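Local structure of 378aa long hypothetical citrate synthase (Sulfolobus tokodaii, 1VGM) at residues 51-56 against 120-125; 78-83 against 129-134; 175-180 against 319-324; 205-210 against 341-346; 241-246 against 294-299. The protein is probably a member of the citrate synthase family, a mainly helical protein found here as a dimer of identical subunits. One frame throughout, in Å; residues are numbered along the deposited sequence.

Overall arrangement
All five contacts join helices distant in sequence. Interactions 1 and 2 share helix 117-139, using parts of it whose contact centres lie about 22 Å apart. Interactions 1 and 4 are direct neighbours, with centres about 12 Å apart: Ile125 CD1 reaches Leu341 CD1 at 3.7 Å, and Leu344 packs against both Ala121 and Ile124. Helix 331-353 thereby ties the two contacts into one apolar interior. Interactions 1, 2 and 4 also reach the second subunit. Interactions 3 and 4 both lie about 11 Å from the centre of the chain; interaction 5, nested in sequence within each, is the outlier, about 24 Å from interaction 3 and about 41 Å from interaction 1 between centres.

Interaction 1 of 5, residues 51-56 against 120-125; sequences LMLYGE and LAVQII
Leu53 carries its side of this contact, reaching from near the C-terminal end of one helix to Ala121 and Val122 on another. Its CB points toward the partner helix but stays 5.5 Å from the CB of Ala121, and its CG makes no close approach either. The work is left to the two methyl groups. CD1 of Leu53 touches the methyls of two consecutive residues, 3.7 Å from CB of Ala121 and 4.0 Å from CG2 of Val122. The other branch, CD2, comes within 4.0 Å of the same CB of Ala121, so the leucine fork straddles this small methyl. With CG set opposite the carbonyl carbon of Leu53 (chi1 -67°) and the chain extended to CD1 (chi2 175°), the fork opens across the gap. Val122 meets it at an oblique angle, through the methyl that lies beside its own backbone N.

The CA atoms of Leu53 and Ala121, 8.2 Å apart, are the nearest pair; the short alanine leaves the leucine fork to bridge the gap. Two residues on, just past the last helical residue Tyr54, Gly55 leaves helical geometry with a positive phi of 110°. Tyr54 adds a polar link close by, its hydroxyl hydrogen-bonding to Glu119.

Around this seam, helix 60-71 packs on Val122 through Ile69 and Ile70, while helix 331-353 also packs against helix 117-139 here. Helices 45-54 and 117-139 are thus part of a larger helical bundle, and beyond Gly55 the side chain of Glu56 forms a salt bridge with Arg370 of the second subunit.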
# COMPACT_ATOMS: atom_id res chain seq x y z
N LEU A 51 10.50 -22.71 7.85
CA LEU A 51 10.73 -23.21 6.50
C LEU A 51 10.74 -22.05 5.50
O LEU A 51 11.70 -21.89 4.73
CB LEU A 51 9.65 -24.22 6.13
CG LEU A 51 9.64 -24.86 4.74
CD1 LEU A 51 10.94 -25.63 4.51
CD2 LEU A 51 8.43 -25.79 4.63
N MET A 52 9.69 -21.23 5.53
CA MET A 52 9.56 -20.15 4.55
C MET A 52 10.64 -19.09 4.70
O MET A 52 11.13 -18.56 3.70
CB MET A 52 8.18 -19.49 4.64
CG MET A 52 7.00 -20.35 4.15
SD MET A 52 7.23 -21.12 2.53
CE MET A 52 5.94 -20.37 1.60
N LEU A 53 11.03 -18.77 5.93
CA LEU A 53 11.93 -17.64 6.15
C LEU A 53 13.38 -18.08 6.09
O LEU A 53 14.22 -17.41 5.49
CB LEU A 53 11.64 -16.98 7.51
CG LEU A 53 10.28 -16.28 7.63
CD1 LEU A 53 10.08 -15.78 9.06
CD2 LEU A 53 10.21 -15.12 6.65
N TYR A 54 13.68 -19.22 6.70
CA TYR A 54 15.06 -19.70 6.81
C TYR A 54 15.39 -20.76 5.76
O TYR A 54 16.56 -20.97 5.44
CB TYR A 54 15.31 -20.25 8.22
CG TYR A 54 15.24 -19.21 9.32
CD1 TYR A 54 14.02 -18.77 9.80
CD2 TYR A 54 16.40 -18.64 9.85
CE1 TYR A 54 13.94 -17.79 10.79
CE2 TYR A 54 16.33 -17.66 10.85
CZ TYR A 54 15.10 -17.24 11.32
OH TYR A 54 15.01 -16.28 12.30
N GLY A 55 14.38 -21.41 5.21
CA GLY A 55 14.59 -22.27 4.05
C GLY A 55 14.47 -23.76 4.30
O GLY A 55 14.28 -24.53 3.36
N GLU A 56 14.56 -24.18 5.56
CA GLU A 56 14.39 -25.60 5.90
C GLU A 56 13.41 -25.78 7.05
O GLU A 56 13.12 -24.83 7.78
CB GLU A 56 15.74 -26.22 6.29
CG GLU A 56 16.85 -26.01 5.28
CD GLU A 56 16.66 -26.83 4.02
OE1 GLU A 56 17.46 -26.66 3.08
OE2 GLU A 56 15.72 -27.65 3.97
N LEU A 120 12.70 -10.23 12.68
CA LEU A 120 11.69 -9.17 12.63
C LEU A 120 10.39 -9.67 11.99
O LEU A 120 9.31 -9.32 12.45
CB LEU A 120 12.21 -7.95 11.85
CG LEU A 120 11.17 -6.86 11.53
CD1 LEU A 120 10.67 -6.25 12.83
CD2 LEU A 120 11.77 -5.79 10.64
N ALA A 121 10.51 -10.48 10.94
CA ALA A 121 9.34 -11.14 10.35
C ALA A 121 8.52 -11.95 11.36
O ALA A 121 7.29 -11.90 11.36
CB ALA A 121 9.79 -12.05 9.20
N VAL A 122 9.20 -12.71 12.22
CA VAL A 122 8.52 -13.50 13.23
C VAL A 122 7.78 -12.61 14.22
O VAL A 122 6.63 -12.86 14.56
CB VAL A 122 9.50 -14.41 14.01
CG1 VAL A 122 8.73 -15.32 14.97
CG2 VAL A 122 10.31 -15.26 13.04
N GLN A 123 8.45 -11.55 14.67
CA GLN A 123 7.82 -10.56 15.55
C GLN A 123 6.56 -10.00 14.92
O GLN A 123 5.53 -9.86 15.59
CB GLN A 123 8.79 -9.41 15.86
CG GLN A 123 10.03 -9.84 16.64
CD GLN A 123 10.99 -8.69 16.89
OE1 GLN A 123 10.96 -7.66 16.20
NE2 GLN A 123 11.87 -8.86 17.87
N ILE A 124 6.63 -9.68 13.63
CA ILE A 124 5.47 -9.13 12.93
C ILE A 124 4.32 -10.14 12.90
O ILE A 124 3.15 -9.79 13.04
CB ILE A 124 5.82 -8.74 11.48
CG1 ILE A 124 6.88 -7.62 11.48
CG2 ILE A 124 4.55 -8.28 10.72
CD1 ILE A 124 7.30 -7.18 10.09
N ILE A 125 4.66 -11.41 12.72
CA ILE A 125 3.67 -12.47 12.73
C ILE A 125 3.00 -12.57 14.11
O ILE A 125 1.79 -12.75 14.21
CB ILE A 125 4.31 -13.82 12.32
CG1 ILE A 125 4.55 -13.81 10.80
CG2 ILE A 125 3.42 -15.00 12.69
CD1 ILE A 125 5.55 -14.83 10.31

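Interaction 2 of 5, residues 78-83 against 129-134; sequences EQVIST and ATITAN
Two separate touches make this contact, Val80 on Ile131 and Ile81 on Asn134, and the side-chain torsions show how each is made. Val80 places CG1 opposite its backbone N (chi1 173°), which brings that methyl to 4.2 Å from CG1 of Ile131. Ile81 starts out along the flank of its helix, then folds back at chi2 (-60°) and swings CD1 over to the partner helix. There it crosses the Asn134 amide obliquely, 4.2 Å from CG.

That amide is held firmly. Its ND2 donates to the carbonyl O of Thr130 one turn earlier, at 3.0 Å and a nearly straight 160°, approaching from above the carbonyl plane. The backbone N of Asn134 reaches the same oxygen from the opposite face, so one carbonyl serves two donors. OD1 in turn accepts from the backbone N of Lys145. Bonds at both ends fix the amide's rotation, and Ile81 consequently packs on a buried polar group already satisfied elsewhere.

Helix 93-108 closes one flank, with Ile103 against Val80 and Leu104 against Ile131. Helix 153-162 backs helix 117-139 at Ala129 and Ala133, and beyond helix 78-84 lies the second subunit, where the Thr83 hydroxyls of the two chains hydrogen-bond.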
# COMPACT_ATOMS: atom_id res chain seq x y z
N GLU A 78 0.49 1.06 22.67
CA GLU A 78 -0.85 1.27 23.21
C GLU A 78 -1.66 2.12 22.23
O GLU A 78 -2.90 2.08 22.24
CB GLU A 78 -0.78 1.94 24.59
CG GLU A 78 -0.20 3.34 24.62
CD GLU A 78 -0.17 3.91 26.03
OE1 GLU A 78 -0.12 5.15 26.18
OE2 GLU A 78 -0.19 3.11 27.00
N GLN A 79 -0.97 2.87 21.37
CA GLN A 79 -1.66 3.63 20.34
C GLN A 79 -2.50 2.73 19.45
O GLN A 79 -3.57 3.13 18.99
CB GLN A 79 -0.66 4.39 19.46
CG GLN A 79 -0.19 5.70 20.07
CD GLN A 79 1.00 5.51 20.99
OE1 GLN A 79 1.42 4.37 21.26
NE2 GLN A 79 1.56 6.61 21.48
N VAL A 80 -2.02 1.51 19.22
CA VAL A 80 -2.75 0.56 18.38
C VAL A 80 -4.10 0.25 19.00
O VAL A 80 -5.14 0.32 18.34
CB VAL A 80 -1.98 -0.78 18.25
CG1 VAL A 80 -2.85 -1.81 17.53
CG2 VAL A 80 -0.68 -0.56 17.51
N ILE A 81 -4.08 -0.09 20.28
CA ILE A 81 -5.30 -0.44 20.99
C ILE A 81 -6.22 0.78 21.00
O ILE A 81 -7.40 0.69 20.67
CB ILE A 81 -4.98 -0.88 22.45
CG1 ILE A 81 -4.05 -2.09 22.42
CG2 ILE A 81 -6.27 -1.22 23.20
CD1 ILE A 81 -4.62 -3.31 21.70
N SER A 82 -5.66 1.92 21.38
CA SER A 82 -6.43 3.14 21.50
C SER A 82 -7.17 3.45 20.20
O SER A 82 -8.35 3.79 20.21
CB SER A 82 -5.50 4.30 21.86
OG SER A 82 -6.20 5.52 21.85
N THR A 83 -6.48 3.33 19.08
CA THR A 83 -7.06 3.68 17.79
C THR A 83 -8.08 2.64 17.30
O THR A 83 -9.16 2.99 16.85
CB THR A 83 -5.97 3.85 16.72
OG1 THR A 83 -5.16 4.98 17.06
CG2 THR A 83 -6.59 4.04 15.34
N ALA A 129 -1.35 -11.50 15.00
CA ALA A 129 -2.32 -12.23 15.82
C ALA A 129 -2.96 -11.31 16.86
O ALA A 129 -4.17 -11.33 17.07
CB ALA A 129 -1.63 -13.40 16.53
N THR A 130 -2.14 -10.49 17.51
CA THR A 130 -2.65 -9.57 18.51
C THR A 130 -3.64 -8.61 17.85
O THR A 130 -4.75 -8.41 18.34
CB THR A 130 -1.49 -8.77 19.14
OG1 THR A 130 -0.55 -9.68 19.73
CG2 THR A 130 -2.01 -7.80 20.21
N ILE A 131 -3.24 -8.04 16.72
CA ILE A 131 -4.10 -7.09 16.02
C ILE A 131 -5.41 -7.73 15.54
O ILE A 131 -6.48 -7.16 15.69
CB ILE A 131 -3.36 -6.45 14.83
CG1 ILE A 131 -2.38 -5.40 15.36
CG2 ILE A 131 -4.34 -5.81 13.85
CD1 ILE A 131 -1.27 -5.05 14.38
N THR A 132 -5.32 -8.93 14.96
CA THR A 132 -6.50 -9.58 14.41
C THR A 132 -7.47 -9.97 15.54
O THR A 132 -8.69 -9.83 15.40
CB THR A 132 -6.12 -10.84 13.60
OG1 THR A 132 -5.24 -10.48 12.52
CG2 THR A 132 -7.35 -11.51 13.03
N ALA A 133 -6.92 -10.47 16.64
CA ALA A 133 -7.72 -10.82 17.81
C ALA A 133 -8.48 -9.61 18.33
O ALA A 133 -9.67 -9.70 18.68
CB ALA A 133 -6.84 -11.39 18.91
N ASN A 134 -7.82 -8.46 18.38
CA ASN A 134 -8.42 -7.30 19.02
C ASN A 134 -9.35 -6.53 18.09
O ASN A 134 -10.24 -5.80 18.53
CB ASN A 134 -7.33 -6.37 19.55
CG ASN A 134 -6.85 -6.78 20.92
OD1 ASN A 134 -7.51 -6.52 21.93
ND2 ASN A 134 -5.69 -7.44 20.98

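Interaction 3 of 5, residues 175-180 against 319-324; sequences DASLIL and IVFYAL
Ser177 and Val320 mark the nearest approach of the two helical backbones, their CA atoms 8.4 Å apart, a gap that the small serine spans with help from longer side chains opposite. The hydroxyl of Ser177 faces two apolar neighbours: OG is 3.7 Å from CE2 of Phe321 and 3.9 Å from CG1 of Val320. The phenyl ring presents its edge, with OG near the ring plane and CB of Ser177, 3.9 Å from CE2, lying in that plane. Phe321 leaves its backbone along the side of the helix, but with CG opposite its carbonyl carbon (chi1 -61°) the ring turns inward and its CE2 corner comes to the serine. Val320 offers the methyl that stands opposite its backbone N.

Phe272 of helix 267-280 touches both Ser177 and Val320, and so closes the contact from a third helix.

A buried hydroxyl among hydrocarbon atoms needs a partner, and Ser177 finds it in its own helix by hydrogen-bonding to the carbonyl O of Ala173. Turned to that role, OG can also lie beside the slightly positive rim of an aromatic ring, probably a mildly favourable electrostatic placement, while the contact itself remains one of van der Waals fit.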
# COMPACT_ATOMS: atom_id res chain seq x y z
N ASP A 175 -4.32 -23.95 13.14
CA ASP A 175 -2.95 -24.18 12.68
C ASP A 175 -2.93 -24.61 11.22
O ASP A 175 -2.14 -24.10 10.41
CB ASP A 175 -2.30 -25.25 13.56
CG ASP A 175 -0.86 -25.51 13.18
OD1 ASP A 175 -0.60 -26.54 12.52
OD2 ASP A 175 0.01 -24.69 13.55
N ALA A 176 -3.79 -25.56 10.87
CA ALA A 176 -3.96 -25.94 9.47
C ALA A 176 -4.31 -24.74 8.57
O ALA A 176 -3.70 -24.55 7.51
CB ALA A 176 -5.04 -27.02 9.36
N SER A 177 -5.28 -23.94 8.99
CA SER A 177 -5.67 -22.75 8.23
C SER A 177 -4.51 -21.80 7.96
O SER A 177 -4.37 -21.28 6.85
CB SER A 177 -6.78 -22.01 8.95
OG SER A 177 -7.94 -22.82 9.05
N LEU A 178 -3.67 -21.56 8.97
CA LEU A 178 -2.53 -20.67 8.83
C LEU A 178 -1.56 -21.22 7.80
O LEU A 178 -0.99 -20.47 7.00
CB LEU A 178 -1.83 -20.49 10.18
CG LEU A 178 -2.64 -19.69 11.20
CD1 LEU A 178 -2.04 -19.83 12.58
CD2 LEU A 178 -2.68 -18.23 10.77
N ILE A 179 -1.37 -22.54 7.81
CA ILE A 179 -0.52 -23.19 6.81
C ILE A 179 -1.13 -23.07 5.42
O ILE A 179 -0.44 -22.78 4.44
CB ILE A 179 -0.29 -24.69 7.16
CG1 ILE A 179 0.54 -24.80 8.44
CG2 ILE A 179 0.44 -25.40 6.02
CD1 ILE A 179 0.76 -26.23 8.91
N LEU A 180 -2.44 -23.31 5.33
CA LEU A 180 -3.11 -23.48 4.04
C LEU A 180 -3.09 -22.20 3.19
O LEU A 180 -3.00 -22.27 1.97
CB LEU A 180 -4.56 -23.93 4.26
CG LEU A 180 -4.78 -25.41 4.56
CD1 LEU A 180 -6.17 -25.64 5.16
CD2 LEU A 180 -4.60 -26.22 3.28
N ILE A 319 -16.54 -22.19 6.26
CA ILE A 319 -17.21 -23.13 7.15
C ILE A 319 -16.26 -23.54 8.28
O ILE A 319 -16.68 -23.72 9.42
CB ILE A 319 -17.67 -24.40 6.38
CG1 ILE A 319 -18.80 -24.06 5.41
CG2 ILE A 319 -18.13 -25.48 7.36
CD1 ILE A 319 -19.23 -25.22 4.52
N VAL A 320 -14.97 -23.66 7.96
CA VAL A 320 -13.97 -23.89 9.00
C VAL A 320 -13.87 -22.71 9.97
O VAL A 320 -13.90 -22.90 11.18
CB VAL A 320 -12.57 -24.13 8.39
CG1 VAL A 320 -11.54 -24.31 9.50
CG2 VAL A 320 -12.59 -25.37 7.48
N PHE A 321 -13.75 -21.50 9.43
CA PHE A 321 -13.67 -20.29 10.26
C PHE A 321 -14.93 -20.11 11.09
O PHE A 321 -14.86 -19.71 12.25
CB PHE A 321 -13.48 -19.04 9.38
CG PHE A 321 -12.22 -19.06 8.55
CD1 PHE A 321 -12.13 -18.27 7.40
CD2 PHE A 321 -11.13 -19.84 8.91
CE1 PHE A 321 -10.97 -18.27 6.62
CE2 PHE A 321 -9.97 -19.84 8.14
CZ PHE A 321 -9.89 -19.06 7.00
N TYR A 322 -16.08 -20.39 10.48
CA TYR A 322 -17.36 -20.43 11.20
C TYR A 322 -17.32 -21.43 12.36
O TYR A 322 -17.72 -21.09 13.47
CB TYR A 322 -18.48 -20.81 10.23
CG TYR A 322 -19.83 -20.99 10.87
CD1 TYR A 322 -20.60 -19.88 11.24
CD2 TYR A 322 -20.34 -22.26 11.12
CE1 TYR A 322 -21.85 -20.04 11.83
CE2 TYR A 322 -21.58 -22.43 11.71
CZ TYR A 322 -22.33 -21.32 12.07
OH TYR A 322 -23.56 -21.51 12.65
N ALA A 323 -16.85 -22.64 12.09
CA ALA A 323 -16.78 -23.69 13.12
C ALA A 323 -15.87 -23.26 14.26
O ALA A 323 -16.10 -23.61 15.43
CB ALA A 323 -16.26 -25.00 12.51
N LEU A 324 -14.84 -22.50 13.92
CA LEU A 324 -13.92 -21.95 14.91
C LEU A 324 -14.51 -20.79 15.71
O LEU A 324 -13.88 -20.29 16.62
CB LEU A 324 -12.65 -21.48 14.21
CG LEU A 324 -11.72 -22.61 13.80
CD1 LEU A 324 -10.67 -22.09 12.83
CD2 LEU A 324 -11.07 -23.19 15.04

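Interaction 4 of 5, residues 205-210 against 341-346; sequences SCIVAA and LGWLAH
Ala210 sets its methyl squarely over one face of the Trp343 indole. CB lies 3.7 Å from the centroid of the six-membered ring and close to the ring normal, a textbook CH-pi contact, and it is just as near the CD2 and CE2 atoms of the ring fusion. A turn earlier, Ile207 sends CD1 to the base of the tryptophan, 3.8 Å from CB of Trp343, and onward to CD2 of Leu344 at 4.0 Å, meeting that leucine at about a right angle. One isoleucine methyl thus fills the notch between two successive side chains of the partner helix.

The indole occupies the space between helices whose local axes pass 10.5 Å apart, their N-to-C directions 125° from each other. Its chi1 of -68° puts CG opposite the carbonyl carbon, and the small chi2 of -27° turns the indole face to Ala210. In the next shell, helix 188-197 adds Thr190 against Trp343, and Ser189 both packs on Ala210 and accepts a weak hydrogen bond from the indole NE1. Behind Ala210, helix 203-214 meets the second subunit, where Val208 packs on its own counterpart.

Large flat residue against small methyl is the principle at work: cohesion across this buried contact comes from dispersion and the CH-pi attraction, with the indole NE1 making only a weak bond outside it.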
# COMPACT_ATOMS: atom_id res chain seq x y z
N SER A 205 5.12 -1.11 6.87
CA SER A 205 4.46 -0.37 5.80
C SER A 205 4.32 -1.21 4.52
O SER A 205 3.41 -0.97 3.74
CB SER A 205 5.24 0.92 5.50
OG SER A 205 5.30 1.75 6.65
N CYS A 206 5.20 -2.18 4.32
CA CYS A 206 5.04 -3.09 3.19
C CYS A 206 3.81 -3.97 3.38
O CYS A 206 3.11 -4.30 2.43
CB CYS A 206 6.27 -3.99 3.02
SG CYS A 206 7.75 -3.09 2.55
N ILE A 207 3.55 -4.33 4.64
CA ILE A 207 2.31 -5.02 4.96
C ILE A 207 1.11 -4.09 4.87
O ILE A 207 0.05 -4.48 4.39
CB ILE A 207 2.38 -5.65 6.37
CG1 ILE A 207 3.53 -6.66 6.43
CG2 ILE A 207 1.09 -6.38 6.67
CD1 ILE A 207 3.53 -7.65 5.27
N VAL A 208 1.28 -2.85 5.33
CA VAL A 208 0.25 -1.84 5.09
C VAL A 208 -0.21 -1.87 3.63
O VAL A 208 -1.41 -1.94 3.33
CB VAL A 208 0.77 -0.42 5.41
CG1 VAL A 208 -0.21 0.62 4.88
CG2 VAL A 208 0.94 -0.25 6.92
N ALA A 209 0.75 -1.81 2.71
CA ALA A 209 0.45 -1.76 1.28
C ALA A 209 -0.35 -2.99 0.84
O ALA A 209 -1.38 -2.87 0.18
CB ALA A 209 1.75 -1.65 0.48
N ALA A 210 0.14 -4.17 1.22
CA ALA A 210 -0.55 -5.43 0.92
C ALA A 210 -2.01 -5.37 1.37
O ALA A 210 -2.92 -5.79 0.65
CB ALA A 210 0.16 -6.61 1.60
N LEU A 341 2.74 -14.34 6.34
CA LEU A 341 3.98 -15.10 6.25
C LEU A 341 4.52 -15.08 4.82
O LEU A 341 5.71 -14.84 4.59
CB LEU A 341 3.77 -16.56 6.70
CG LEU A 341 4.99 -17.48 6.56
CD1 LEU A 341 6.22 -16.86 7.26
CD2 LEU A 341 4.67 -18.84 7.18
N GLY A 342 3.64 -15.35 3.87
CA GLY A 342 4.01 -15.25 2.48
C GLY A 342 4.40 -13.85 2.06
O GLY A 342 5.41 -13.67 1.37
N TRP A 343 3.63 -12.83 2.45
CA TRP A 343 4.03 -11.46 2.16
C TRP A 343 5.45 -11.18 2.66
O TRP A 343 6.28 -10.65 1.92
CB TRP A 343 3.06 -10.45 2.78
CG TRP A 343 1.68 -10.43 2.15
CD1 TRP A 343 1.35 -10.79 0.86
CD2 TRP A 343 0.45 -10.06 2.79
NE1 TRP A 343 -0.01 -10.65 0.67
CE2 TRP A 343 -0.58 -10.21 1.84
CE3 TRP A 343 0.12 -9.63 4.08
CZ2 TRP A 343 -1.93 -9.95 2.14
CZ3 TRP A 343 -1.21 -9.37 4.39
CH2 TRP A 343 -2.22 -9.53 3.42
N LEU A 344 5.72 -11.54 3.91
CA LEU A 344 7.02 -11.26 4.51
C LEU A 344 8.13 -12.05 3.82
O LEU A 344 9.20 -11.52 3.53
CB LEU A 344 7.01 -11.60 6.01
CG LEU A 344 6.16 -10.71 6.92
CD1 LEU A 344 6.06 -11.37 8.29
CD2 LEU A 344 6.77 -9.31 7.04
N ALA A 345 7.88 -13.33 3.55
CA ALA A 345 8.87 -14.16 2.86
C ALA A 345 9.23 -13.57 1.50
O ALA A 345 10.39 -13.57 1.10
CB ALA A 345 8.35 -15.59 2.71
N HIS A 346 8.23 -13.06 0.79
CA HIS A 346 8.44 -12.52 -0.55
C HIS A 346 9.22 -11.21 -0.58
O HIS A 346 10.06 -11.01 -1.45
CB HIS A 346 7.10 -12.32 -1.27
CG HIS A 346 6.58 -13.54 -1.95
ND1 HIS A 346 7.08 -14.00 -3.15
CD2 HIS A 346 5.61 -14.42 -1.59
CE1 HIS A 346 6.45 -15.11 -3.49
NE2 HIS A 346 5.56 -15.39 -2.56

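Interaction 5 of 5, residues 241-246 against 294-299; sequences KWFEEK and ERIEKL
Phe243 lays its ring flat against Leu299, whose CB stands over the ring centre, 3.6 Å from the centroid and 7° off the normal. This CH-pi contact is extended at both ends. At the root of the phenylalanine, CD1 of Leu299 comes to 3.8 Å from CB of Phe243, and at the far end CZ of Phe243 reaches the carbonyl O of Leu299 at 3.6 Å. With CG opposite the backbone N (chi1 -170°), Phe243 reaches across to the partner helix, and the leucine runs past it the other way.

Ile296, a turn earlier, links this pair to Trp242: its CD1 is 4.0 Å from CE3 of the indole and 4.3 Å from CD2 of Phe243. The indole is itself steadied, with Lys246 CG over one face and NE1 hydrogen-bonded to Glu232. At the rim, the Arg295 guanidinium pairs with Asp240 while Leu299 CD2 rests on its face.

The axes of the two helical segments pass 10.7 Å apart at 46°, with the Phe243 ring between them. Leu254 and Ile233 add to the apolar cluster, which lies far from the chain's centre, consistent with the smaller, peripheral helical domain of the two-domain citrate synthase fold.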
# COMPACT_ATOMS: atom_id res chain seq x y z
N LYS A 241 -32.82 -26.50 -5.67
CA LYS A 241 -33.61 -25.37 -6.13
C LYS A 241 -32.72 -24.13 -6.35
O LYS A 241 -32.81 -23.47 -7.39
CB LYS A 241 -34.71 -25.06 -5.12
CG LYS A 241 -35.52 -23.81 -5.40
CD LYS A 241 -36.53 -23.55 -4.29
CE LYS A 241 -37.59 -22.55 -4.72
NZ LYS A 241 -38.81 -22.63 -3.85
N TRP A 242 -31.88 -23.83 -5.36
CA TRP A 242 -31.02 -22.64 -5.39
C TRP A 242 -30.04 -22.69 -6.55
O TRP A 242 -29.86 -21.73 -7.29
CB TRP A 242 -30.25 -22.52 -4.07
CG TRP A 242 -29.38 -21.32 -3.97
CD1 TRP A 242 -29.71 -20.11 -3.42
CD2 TRP A 242 -28.01 -21.21 -4.39
NE1 TRP A 242 -28.63 -19.25 -3.48
CE2 TRP A 242 -27.57 -19.90 -4.06
CE3 TRP A 242 -27.10 -22.09 -4.99
CZ2 TRP A 242 -26.27 -19.46 -4.32
CZ3 TRP A 242 -25.80 -21.65 -5.24
CH2 TRP A 242 -25.40 -20.34 -4.91
N PHE A 243 -29.39 -23.84 -6.71
CA PHE A 243 -28.40 -24.03 -7.76
C PHE A 243 -29.00 -23.80 -9.15
O PHE A 243 -28.41 -23.12 -9.98
CB PHE A 243 -27.82 -25.45 -7.68
CG PHE A 243 -26.63 -25.67 -8.55
CD1 PHE A 243 -26.79 -26.07 -9.87
CD2 PHE A 243 -25.34 -25.50 -8.05
CE1 PHE A 243 -25.67 -26.29 -10.69
CE2 PHE A 243 -24.22 -25.71 -8.86
CZ PHE A 243 -24.39 -26.11 -10.17
N GLU A 244 -30.17 -24.39 -9.40
CA GLU A 244 -30.80 -24.27 -10.71
C GLU A 244 -31.20 -22.81 -10.96
O GLU A 244 -31.02 -22.28 -12.05
CB GLU A 244 -32.04 -25.17 -10.80
CG GLU A 244 -32.86 -25.00 -12.09
CD GLU A 244 -32.14 -25.54 -13.32
OE1 GLU A 244 -32.52 -25.16 -14.46
OE2 GLU A 244 -31.20 -26.34 -13.17
N GLU A 245 -31.71 -22.15 -9.92
CA GLU A 245 -32.21 -20.79 -10.05
C GLU A 245 -31.07 -19.79 -10.24
O GLU A 245 -31.07 -19.01 -11.19
CB GLU A 245 -33.03 -20.42 -8.82
CG GLU A 245 -33.60 -19.01 -8.84
CD GLU A 245 -34.30 -18.64 -7.55
OE1 GLU A 245 -34.23 -17.46 -7.15
OE2 GLU A 245 -34.91 -19.52 -6.92
N LYS A 246 -30.11 -19.80 -9.33
CA LYS A 246 -29.07 -18.77 -9.33
C LYS A 246 -27.98 -19.06 -10.35
O LYS A 246 -27.51 -18.15 -11.03
CB LYS A 246 -28.46 -18.65 -7.93
CG LYS A 246 -29.41 -18.09 -6.90
CD LYS A 246 -29.82 -16.66 -7.24
CE LYS A 246 -30.20 -15.86 -5.99
NZ LYS A 246 -31.59 -16.14 -5.52
N GLU A 294 -21.62 -29.62 0.61
CA GLU A 294 -21.41 -30.91 -0.07
C GLU A 294 -22.29 -31.06 -1.30
O GLU A 294 -21.83 -31.51 -2.35
CB GLU A 294 -21.75 -32.07 0.86
CG GLU A 294 -20.74 -32.38 1.94
CD GLU A 294 -21.05 -33.69 2.62
OE1 GLU A 294 -20.41 -34.70 2.28
OE2 GLU A 294 -21.96 -33.72 3.49
N ARG A 295 -23.57 -30.73 -1.15
CA ARG A 295 -24.51 -30.94 -2.24
C ARG A 295 -24.20 -29.96 -3.35
O ARG A 295 -24.24 -30.31 -4.52
CB ARG A 295 -25.95 -30.71 -1.75
CG ARG A 295 -27.02 -30.88 -2.84
CD ARG A 295 -26.95 -32.26 -3.49
NE ARG A 295 -27.99 -32.47 -4.49
CZ ARG A 295 -28.08 -33.54 -5.28
NH1 ARG A 295 -27.19 -34.52 -5.18
NH2 ARG A 295 -29.06 -33.62 -6.18
N ILE A 296 -23.87 -28.73 -2.98
CA ILE A 296 -23.52 -27.72 -3.97
C ILE A 296 -22.24 -28.13 -4.70
O ILE A 296 -22.11 -27.92 -5.91
CB ILE A 296 -23.30 -26.34 -3.30
CG1 ILE A 296 -24.62 -25.83 -2.71
CG2 ILE A 296 -22.74 -25.36 -4.33
CD1 ILE A 296 -25.73 -25.67 -3.73
N GLU A 297 -21.31 -28.73 -3.97
CA GLU A 297 -20.07 -29.19 -4.58
C GLU A 297 -20.36 -30.24 -5.64
O GLU A 297 -19.81 -30.19 -6.74
CB GLU A 297 -19.13 -29.78 -3.52
CG GLU A 297 -17.82 -30.30 -4.11
CD GLU A 297 -17.07 -31.22 -3.17
OE1 GLU A 297 -17.30 -31.13 -1.95
OE2 GLU A 297 -16.26 -32.03 -3.65
N LYS A 298 -21.24 -31.19 -5.32
CA LYS A 298 -21.64 -32.22 -6.28
C LYS A 298 -22.29 -31.64 -7.55
O LYS A 298 -21.88 -31.95 -8.66
CB LYS A 298 -22.60 -33.22 -5.62
CG LYS A 298 -22.89 -34.45 -6.47
CD LYS A 298 -21.61 -35.18 -6.86
CE LYS A 298 -20.81 -35.65 -5.64
NZ LYS A 298 -21.05 -37.10 -5.32
N LEU A 299 -23.30 -30.80 -7.37
CA LEU A 299 -23.94 -30.15 -8.51
C LEU A 299 -22.91 -29.34 -9.29
O LEU A 299 -22.88 -29.37 -10.52
CB LEU A 299 -25.08 -29.24 -8.04
CG LEU A 299 -26.15 -29.99 -7.23
CD1 LEU A 299 -27.11 -28.98 -6.60
CD2 LEU A 299 -26.89 -30.97 -8.14